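Local structure of phosphate-binding protein (Unidentified prokaryotic organism, 3W9V) at residues V105-E111 with W123-T127. The protein binds inorganic phosphate as a secreted member of the PstS family of phosphate-binding proteins and associates with human PON1. The protein carries 1 engineered substitution. Residues are numbered along the deposited sequence; the frame is centred on the assembly and turned at random.
Sequences VDLSVKE and WSGIT
Glu111 reaches from the first turn of helix 109-117 to Thr127, whose backbone N donates to OE2 at 3.0 Å in a nearly straight bond (169°). The donor stands above the carboxylate plane, 43° out of it. A glutamate suits this place because its chain, extended beyond CG, lets one carboxylate accept from two backbone N-H groups, one in each segment: OE1 accepts from Ser108 N at 3.2 Å, and Ser108 OG in return accepts from Glu111 N. Lys234 forms a salt bridge with OE1, and its NZ also hydrogen-bonds to Thr127 OG1, so the buried negative charge is probably well compensated. Next to this polar group the packing is close and largely apolar. The branched Ile126 packs with both branches, CD1 lying 3.6 Å from Leu107 CD2 and CG2 against Glu111 OE1. Farther along, the contact slackens: Val105 CG1 meets the Trp123 ring only at its edge, 4.1 Å from CZ3. At the exposed Thr127, a water bridges the backbones, accepting from Asp106 N and donating to Thr127 O. The reciprocal Ser108-Glu111 bonds are those of a capping box at the N-terminus of helix 109-117, whose glutamate also holds the loop after the helix through OE2.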
loop_
_atom_site.group_PDB
_atom_site.type_symbol
_atom_site.label_atom_id
_atom_site.label_comp_id
_atom_site.label_asym_id
_atom_site.label_seq_id
_atom_site.Cartn_x
_atom_site.Cartn_y
_atom_site.Cartn_z
ATOM N N VAL A 105 6.803 -2.612 -23.339
ATOM C CA VAL A 105 7.443 -1.548 -22.587
ATOM C C VAL A 105 8.052 -2.162 -21.340
ATOM O O VAL A 105 7.347 -2.708 -20.489
ATOM C CB VAL A 105 6.458 -0.428 -22.224
ATOM C CG1 VAL A 105 7.105 0.568 -21.267
ATOM C CG2 VAL A 105 5.982 0.265 -23.490
ATOM N N ASP A 106 9.375 -2.099 -21.261
ATOM C CA ASP A 106 10.123 -2.706 -20.177
ATOM C C ASP A 106 11.078 -1.644 -19.663
ATOM O O ASP A 106 12.098 -1.363 -20.292
ATOM C CB ASP A 106 10.897 -3.915 -20.709
ATOM C CG ASP A 106 11.586 -4.707 -19.617
ATOM O OD1 ASP A 106 11.554 -4.285 -18.441
ATOM O OD2 ASP A 106 12.176 -5.763 -19.947
ATOM N N LEU A 107 10.737 -1.037 -18.531
ATOM C CA LEU A 107 11.545 0.040 -17.977
ATOM C C LEU A 107 12.720 -0.494 -17.182
ATOM O O LEU A 107 12.551 -1.341 -16.308
ATOM C CB LEU A 107 10.690 0.904 -17.050
ATOM C CG LEU A 107 9.508 1.625 -17.689
ATOM C CD1 LEU A 107 8.561 2.155 -16.627
ATOM C CD2 LEU A 107 10.000 2.758 -18.575
ATOM N N SER A 108 13.919 0.002 -17.466
ATOM C CA SER A 108 14.992 -0.171 -16.508
ATOM C C SER A 108 14.648 0.717 -15.322
ATOM O O SER A 108 13.854 1.654 -15.447
ATOM C CB SER A 108 16.330 0.259 -17.101
ATOM O OG SER A 108 16.325 1.643 -17.383
ATOM N N VAL A 109 15.233 0.438 -14.169
ATOM C CA VAL A 109 15.016 1.308 -13.025
ATOM C C VAL A 109 15.495 2.732 -13.332
ATOM O O VAL A 109 14.833 3.703 -12.968
ATOM C CB VAL A 109 15.671 0.740 -11.753
ATOM C CG1 VAL A 109 15.602 1.744 -10.611
ATOM C CG2 VAL A 109 14.988 -0.565 -11.354
ATOM N N LYS A 110 16.620 2.855 -14.034
ATOM C CA LYS A 110 17.131 4.173 -14.416
ATOM C C LYS A 110 16.123 4.942 -15.285
ATOM O O LYS A 110 15.914 6.139 -15.094
ATOM C CB LYS A 110 18.481 4.035 -15.130
ATOM C CG LYS A 110 19.086 5.351 -15.630
ATOM C CD LYS A 110 19.340 6.334 -14.500
ATOM C CE LYS A 110 20.083 7.567 -14.996
ATOM N NZ LYS A 110 20.155 8.614 -13.939
ATOM N N GLU A 111 15.491 4.247 -16.231
ATOM C CA GLU A 111 14.457 4.861 -17.065
ATOM C C GLU A 111 13.231 5.271 -16.253
ATOM O O GLU A 111 12.696 6.362 -16.442
ATOM C CB GLU A 111 14.053 3.934 -18.216
ATOM C CG GLU A 111 15.074 3.901 -19.346
ATOM C CD GLU A 111 14.858 2.764 -20.321
ATOM O OE1 GLU A 111 14.023 1.873 -20.048
ATOM O OE2 GLU A 111 15.542 2.767 -21.370
ATOM N N TRP A 123 8.768 9.371 -25.014
ATOM C CA TRP A 123 8.743 7.914 -25.060
ATOM C C TRP A 123 9.932 7.311 -25.812
ATOM O O TRP A 123 10.283 6.151 -25.593
ATOM C CB TRP A 123 7.421 7.421 -25.660
ATOM C CG TRP A 123 6.297 7.419 -24.670
ATOM C CD1 TRP A 123 5.368 8.400 -24.477
ATOM C CD2 TRP A 123 5.995 6.385 -23.727
ATOM N NE1 TRP A 123 4.501 8.036 -23.470
ATOM C CE2 TRP A 123 4.867 6.805 -22.993
ATOM C CE3 TRP A 123 6.569 5.145 -23.432
ATOM C CZ2 TRP A 123 4.298 6.025 -21.987
ATOM C CZ3 TRP A 123 6.004 4.374 -22.431
ATOM C CH2 TRP A 123 4.882 4.819 -21.721
ATOM N N SER A 124 10.561 8.097 -26.683
ATOM C CA SER A 124 11.719 7.616 -27.438
ATOM C C SER A 124 12.920 7.329 -26.533
ATOM O O SER A 124 13.862 6.644 -26.938
ATOM C CB SER A 124 12.108 8.610 -28.537
ATOM O OG SER A 124 12.414 9.880 -27.991
ATOM N N GLY A 125 12.879 7.854 -25.311
ATOM C CA GLY A 125 13.923 7.618 -24.332
ATOM C C GLY A 125 13.805 6.295 -23.593
ATOM O O GLY A 125 14.613 6.000 -22.711
ATOM N N ILE A 126 12.800 5.498 -23.941
ATOM C CA ILE A 126 12.643 4.170 -23.359
ATOM C C ILE A 126 13.117 3.144 -24.373
ATOM O O ILE A 126 12.445 2.893 -25.370
ATOM C CB ILE A 126 11.177 3.879 -22.983
ATOM C CG1 ILE A 126 10.606 5.017 -22.135
ATOM C CG2 ILE A 126 11.067 2.540 -22.263
ATOM C CD1 ILE A 126 11.354 5.260 -20.849
ATOM N N THR A 127 14.286 2.565 -24.124
ATOM C CA THR A 127 14.889 1.671 -25.104
ATOM C C THR A 127 14.011 0.451 -25.352
ATOM O O THR A 127 13.465 -0.138 -24.414
ATOM C CB THR A 127 16.310 1.228 -24.692
ATOM O OG1 THR A 127 16.250 0.474 -23.476
ATOM C CG2 THR A 127 17.214 2.436 -24.496
HETATM O O HOH W 1 10.827 -1.269 -23.592
#